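Local coordinates for protein SMG-7 (Caenorhabditis elegans, PDB 3ZHE) that pairs with SMG-5, each partner bringing a 14-3-3-like domain, in a heterodimer required for efficient nonsense-mediated mRNA decay, at residues B[264-268]-B[365-369]; B[288-292]-B[319-325]. One frame throughout, in Å; residues are numbered along the deposited sequence.

Contact 1 (B[264-268]-B[365-369]); sequences MSVYK and FHCLQ
A loop leans with two side chains against one face of a helix. Residues 264-268 are regular alpha helix, with Lys-268 N hydrogen-bonded to Met-264 O at 2.8 Å. Residues 365-369 form no helix or strand. Phe-365 is extended, and Leu-368 takes left-handed backbone angles (phi 54°, psi 52°), so the chain turns there. The CA atoms of Ser-265 and Cys-367 lie 6.3 Å apart, those of Lys-268 and Leu-368 6.8 Å. Cys-367 (chi1 t) is the first bump. Its SG lies 3.7 Å from Ser-265 CA, 4.0 Å from Met-264 CB and 4.1 Å from Lys-268 CD, so it sits in a shallow hollow between these three residues. Both segments belong to the alpha-helical region that follows the 14-3-3-like domain in this construct. This is loop-on-helix packing: the long connection between helices 337-348 and 377-389 lies back on helix 257-270, part of an Est1-type, TPR-like region. Leu-368 (t, p) is the second bump. Its CD2 meets the edge of the Tyr-267 ring, 3.7 Å from CD2 of that tyrosine, and its CB is 3.8 Å from Met-264 CE. Met-264 (m, t, p) folds its end against the loop backbone. Its CE reaches 3.2 Å from Cys-367 O, and its SD is 4.4 Å from CE2 at the edge of the Phe-365 ring. Lys-268 is fully extended along the exposed side, with NZ 4.0 Å from His-366 O. No hydrogen bond joins the two segments. Ser-265 OG is hydrogen-bonded instead to His-192 NE2, and the His-192 backbone also pairs with that of His-366.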
loop_
_atom_site.group_PDB
_atom_site.type_symbol
_atom_site.label_atom_id
_atom_site.label_comp_id
_atom_site.label_asym_id
_atom_site.label_seq_id
_atom_site.Cartn_x
_atom_site.Cartn_y
_atom_site.Cartn_z
ATOM N N MET B 264 6.419 -26.236 25.362
ATOM C CA MET B 264 5.234 -27.038 25.062
ATOM C C MET B 264 5.521 -28.060 23.972
ATOM O O MET B 264 5.177 -29.235 24.101
ATOM C CB MET B 264 4.075 -26.148 24.609
ATOM C CG MET B 264 3.500 -25.252 25.685
ATOM S SD MET B 264 1.970 -24.448 25.168
ATOM C CE MET B 264 0.978 -25.863 24.696
ATOM N N SER B 265 6.145 -27.595 22.894
ATOM C CA SER B 265 6.452 -28.436 21.743
ATOM C C SER B 265 7.345 -29.607 22.128
ATOM O O SER B 265 7.055 -30.756 21.794
ATOM C CB SER B 265 7.130 -27.605 20.652
ATOM O OG SER B 265 7.427 -28.394 19.513
ATOM N N VAL B 266 8.433 -29.306 22.829
ATOM C CA VAL B 266 9.358 -30.335 23.286
ATOM C C VAL B 266 8.659 -31.291 24.251
ATOM O O VAL B 266 8.908 -32.497 24.235
ATOM C CB VAL B 266 10.604 -29.710 23.948
ATOM C CG1 VAL B 266 11.530 -30.789 24.490
ATOM C CG2 VAL B 266 11.341 -28.829 22.950
ATOM N N TYR B 267 7.763 -30.752 25.072
ATOM C CA TYR B 267 6.999 -31.567 26.014
ATOM C C TYR B 267 6.060 -32.542 25.309
ATOM O O TYR B 267 6.032 -33.729 25.636
ATOM C CB TYR B 267 6.200 -30.688 26.979
ATOM C CG TYR B 267 5.189 -31.463 27.796
ATOM C CD1 TYR B 267 5.593 -32.267 28.854
ATOM C CD2 TYR B 267 3.832 -31.393 27.507
ATOM C CE1 TYR B 267 4.674 -32.980 29.601
ATOM C CE2 TYR B 267 2.906 -32.103 28.249
ATOM C CZ TYR B 267 3.333 -32.893 29.295
ATOM O OH TYR B 267 2.415 -33.600 30.036
ATOM N N LYS B 268 5.289 -32.033 24.353
ATOM C CA LYS B 268 4.326 -32.849 23.619
ATOM C C LYS B 268 5.010 -33.985 22.863
ATOM O O LYS B 268 4.516 -35.112 22.843
ATOM C CB LYS B 268 3.514 -31.989 22.649
ATOM C CG LYS B 268 2.498 -32.776 21.836
ATOM C CD LYS B 268 1.804 -31.906 20.799
ATOM C CE LYS B 268 0.794 -32.719 20.001
ATOM N NZ LYS B 268 0.121 -31.916 18.943
ATOM N N PHE B 365 -2.138 -21.680 16.617
ATOM C CA PHE B 365 -1.114 -22.518 17.218
ATOM C C PHE B 365 -1.819 -23.771 17.720
ATOM O O PHE B 365 -2.747 -23.687 18.523
ATOM C CB PHE B 365 -0.454 -21.768 18.377
ATOM C CG PHE B 365 0.726 -22.477 18.975
ATOM C CD1 PHE B 365 1.858 -22.719 18.219
ATOM C CD2 PHE B 365 0.712 -22.879 20.300
ATOM C CE1 PHE B 365 2.949 -23.360 18.765
ATOM C CE2 PHE B 365 1.803 -23.523 20.854
ATOM C CZ PHE B 365 2.923 -23.763 20.084
ATOM N N HIS B 366 -1.395 -24.935 17.236
ATOM C CA HIS B 366 -2.129 -26.167 17.507
ATOM C C HIS B 366 -1.333 -27.210 18.287
ATOM O O HIS B 366 -1.717 -28.378 18.339
ATOM C CB HIS B 366 -2.671 -26.762 16.205
ATOM C CG HIS B 366 -3.803 -25.980 15.615
ATOM N ND1 HIS B 366 -5.113 -26.399 15.688
ATOM C CD2 HIS B 366 -3.822 -24.798 14.954
ATOM C CE1 HIS B 366 -5.890 -25.513 15.092
ATOM N NE2 HIS B 366 -5.131 -24.532 14.638
ATOM N N CYS B 367 -0.229 -26.787 18.893
ATOM C CA CYS B 367 0.520 -27.664 19.782
ATOM C C CYS B 367 -0.179 -27.768 21.125
ATOM O O CYS B 367 -0.184 -26.806 21.890
ATOM C CB CYS B 367 1.933 -27.131 20.010
ATOM S SG CYS B 367 2.839 -27.980 21.326
ATOM N N LEU B 368 -0.775 -28.928 21.395
ATOM C CA LEU B 368 -1.313 -29.241 22.718
ATOM C C LEU B 368 -2.289 -28.167 23.202
ATOM O O LEU B 368 -2.147 -27.640 24.305
ATOM C CB LEU B 368 -0.154 -29.388 23.711
ATOM C CG LEU B 368 -0.339 -30.142 25.028
ATOM C CD1 LEU B 368 -0.563 -31.626 24.782
ATOM C CD2 LEU B 368 0.872 -29.917 25.919
ATOM N N GLN B 369 -3.275 -27.840 22.372
ATOM C CA GLN B 369 -4.154 -26.712 22.660
ATOM C C GLN B 369 -5.345 -27.079 23.543
ATOM O O GLN B 369 -5.260 -27.006 24.769
ATOM C CB GLN B 369 -4.634 -26.048 21.367
ATOM C CG GLN B 369 -5.280 -24.692 21.587
ATOM C CD GLN B 369 -5.432 -23.907 20.306
ATOM O OE1 GLN B 369 -4.923 -22.793 20.186
ATOM N NE2 GLN B 369 -6.134 -24.482 19.337
#

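Contact 2 (B[288-292]-B[319-325]); sequences WCTAY and LALLLCA
This is a buried contact of one helix with the next helix and the turn after it, in the alpha-helical region of the construct. It is mainly apolar, with one hydrogen bond. Such packing of consecutive helices is consistent with a TPR-like fold. Residues 288-292 and 319-322 are helical, and a type I turn runs from Leu-322 to Ala-325. The closest CA atoms, 6.8 Å apart, are those of Tyr-292 and Leu-322. Leu-322 (m, t) fills the corner formed by the two aromatic side chains, both with chi1 t. Its CD2 makes a CH-pi contact over the five-membered ring of Trp-288, 3.8 Å from the centroid. Its CD1 lies at the Tyr-292 ring edge, 4.2 Å from CD1 of that ring. Trp-288 NE1 donates to Leu-322 O (3.0 Å). Trp-288 CZ2 packs 3.9 Å from Ala-325 CB. Tyr-292 CE1 lies 3.9 Å from Leu-319 CD1 and 3.7 Å from Leu-323 CD1. Helix 257-270 packs on Trp-288, Leu-321 and Leu-322, while helix 377-389 packs on Tyr-292 and Leu-323.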
loop_
_atom_site.group_PDB
_atom_site.type_symbol
_atom_site.label_atom_id
_atom_site.label_comp_id
_atom_site.label_asym_id
_atom_site.label_seq_id
_atom_site.Cartn_x
_atom_site.Cartn_y
_atom_site.Cartn_z
ATOM N N TRP B 288 8.308 -25.686 34.367
ATOM C CA TRP B 288 6.900 -25.351 34.190
ATOM C C TRP B 288 6.245 -24.908 35.493
ATOM O O TRP B 288 5.611 -23.855 35.549
ATOM C CB TRP B 288 6.159 -26.566 33.635
ATOM C CG TRP B 288 4.866 -26.254 32.972
ATOM C CD1 TRP B 288 3.637 -26.196 33.559
ATOM C CD2 TRP B 288 4.663 -25.970 31.584
ATOM N NE1 TRP B 288 2.681 -25.888 32.623
ATOM C CE2 TRP B 288 3.286 -25.744 31.402
ATOM C CE3 TRP B 288 5.515 -25.882 30.479
ATOM C CZ2 TRP B 288 2.740 -25.437 30.159
ATOM C CZ3 TRP B 288 4.970 -25.575 29.246
ATOM C CH2 TRP B 288 3.596 -25.355 29.098
ATOM N N CYS B 289 6.404 -25.715 36.537
ATOM C CA CYS B 289 5.804 -25.410 37.833
ATOM C C CYS B 289 6.377 -24.141 38.458
ATOM O O CYS B 289 5.631 -23.337 39.028
ATOM C CB CYS B 289 5.945 -26.593 38.795
ATOM S SG CYS B 289 4.788 -27.943 38.478
ATOM N N THR B 290 7.692 -23.962 38.355
ATOM C CA THR B 290 8.317 -22.737 38.852
ATOM C C THR B 290 7.696 -21.509 38.183
ATOM O O THR B 290 7.287 -20.545 38.856
ATOM C CB THR B 290 9.840 -22.738 38.618
ATOM O OG1 THR B 290 10.447 -23.764 39.414
ATOM C CG2 THR B 290 10.440 -21.392 38.994
ATOM N N ALA B 291 7.610 -21.565 36.856
ATOM C CA ALA B 291 6.991 -20.499 36.075
ATOM C C ALA B 291 5.547 -20.246 36.509
ATOM O O ALA B 291 5.125 -19.095 36.650
ATOM C CB ALA B 291 7.051 -20.828 34.593
ATOM N N TYR B 292 4.801 -21.326 36.721
ATOM C CA TYR B 292 3.406 -21.243 37.150
ATOM C C TYR B 292 3.290 -20.489 38.471
ATOM O O TYR B 292 2.470 -19.577 38.609
ATOM C CB TYR B 292 2.809 -22.650 37.274
ATOM C CG TYR B 292 1.323 -22.690 37.562
ATOM C CD1 TYR B 292 0.412 -22.079 36.708
ATOM C CD2 TYR B 292 0.829 -23.361 38.673
ATOM C CE1 TYR B 292 -0.950 -22.122 36.965
ATOM C CE2 TYR B 292 -0.528 -23.411 38.936
ATOM C CZ TYR B 292 -1.412 -22.791 38.079
ATOM O OH TYR B 292 -2.764 -22.837 38.339
ATOM N N LEU B 319 -0.389 -17.553 31.027
ATOM C CA LEU B 319 -1.058 -18.368 32.033
ATOM C C LEU B 319 -1.913 -19.454 31.393
ATOM O O LEU B 319 -1.867 -20.614 31.803
ATOM C CB LEU B 319 -1.929 -17.490 32.931
ATOM C CG LEU B 319 -2.741 -18.228 33.997
ATOM C CD1 LEU B 319 -1.827 -18.779 35.080
ATOM C CD2 LEU B 319 -3.807 -17.319 34.591
ATOM N N ALA B 320 -2.698 -19.068 30.391
ATOM C CA ALA B 320 -3.557 -20.009 29.682
ATOM C C ALA B 320 -2.725 -21.053 28.946
ATOM O O ALA B 320 -3.149 -22.197 28.787
ATOM C CB ALA B 320 -4.470 -19.270 28.716
ATOM N N LEU B 321 -1.538 -20.652 28.500
ATOM C CA LEU B 321 -0.604 -21.576 27.869
ATOM C C LEU B 321 -0.075 -22.571 28.893
ATOM O O LEU B 321 0.079 -23.758 28.601
ATOM C CB LEU B 321 0.561 -20.820 27.226
ATOM C CG LEU B 321 0.286 -20.141 25.883
ATOM C CD1 LEU B 321 1.561 -19.528 25.324
ATOM C CD2 LEU B 321 -0.321 -21.127 24.895
ATOM N N LEU B 322 0.203 -22.078 30.096
ATOM C CA LEU B 322 0.658 -22.931 31.187
ATOM C C LEU B 322 -0.414 -23.942 31.578
ATOM O O LEU B 322 -0.108 -25.048 32.027
ATOM C CB LEU B 322 1.068 -22.089 32.397
ATOM C CG LEU B 322 2.360 -21.284 32.249
ATOM C CD1 LEU B 322 2.634 -20.469 33.503
ATOM C CD2 LEU B 322 3.524 -22.211 31.947
ATOM N N LEU B 323 -1.673 -23.561 31.388
ATOM C CA LEU B 323 -2.799 -24.425 31.726
ATOM C C LEU B 323 -3.039 -25.512 30.682
ATOM O O LEU B 323 -3.886 -26.385 30.871
ATOM C CB LEU B 323 -4.070 -23.594 31.925
ATOM C CG LEU B 323 -4.510 -23.352 33.371
ATOM C CD1 LEU B 323 -3.347 -22.880 34.230
ATOM C CD2 LEU B 323 -5.648 -22.347 33.413
ATOM N N CYS B 324 -2.289 -25.460 29.584
ATOM C CA CYS B 324 -2.430 -26.446 28.517
ATOM C C CYS B 324 -1.786 -27.778 28.885
ATOM O O CYS B 324 -1.941 -28.769 28.172
ATOM C CB CYS B 324 -1.830 -25.923 27.210
ATOM S SG CYS B 324 -2.780 -24.602 26.426
ATOM N N ALA B 325 -1.062 -27.793 30.000
ATOM C CA ALA B 325 -0.425 -29.012 30.485
ATOM C C ALA B 325 -0.802 -29.288 31.940
ATOM O O ALA B 325 0.012 -29.087 32.842
ATOM C CB ALA B 325 1.081 -28.911 30.337
#

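Followed from the N terminus, the chain passes thirteen helices before helix 257-270, which gives contact 1 its earlier segment. The next helix, 277-304, gives contact 2 its first segment. Helix 313-322 and the turn after it then close contact 2, with 26 residues between its segments. Only after helix 337-348 does the loop 365-369 return to close contact 1, across 96 residues. Contact 2 therefore nests within contact 1, and the two do not cross. Their centres are 12 Å apart and they touch. Met-264 CG packs 3.4 Å from Trp-288 CH2, and Leu-368 O lies 3.4 Å from Cys-324 CB. Together they join three helices and a late loop.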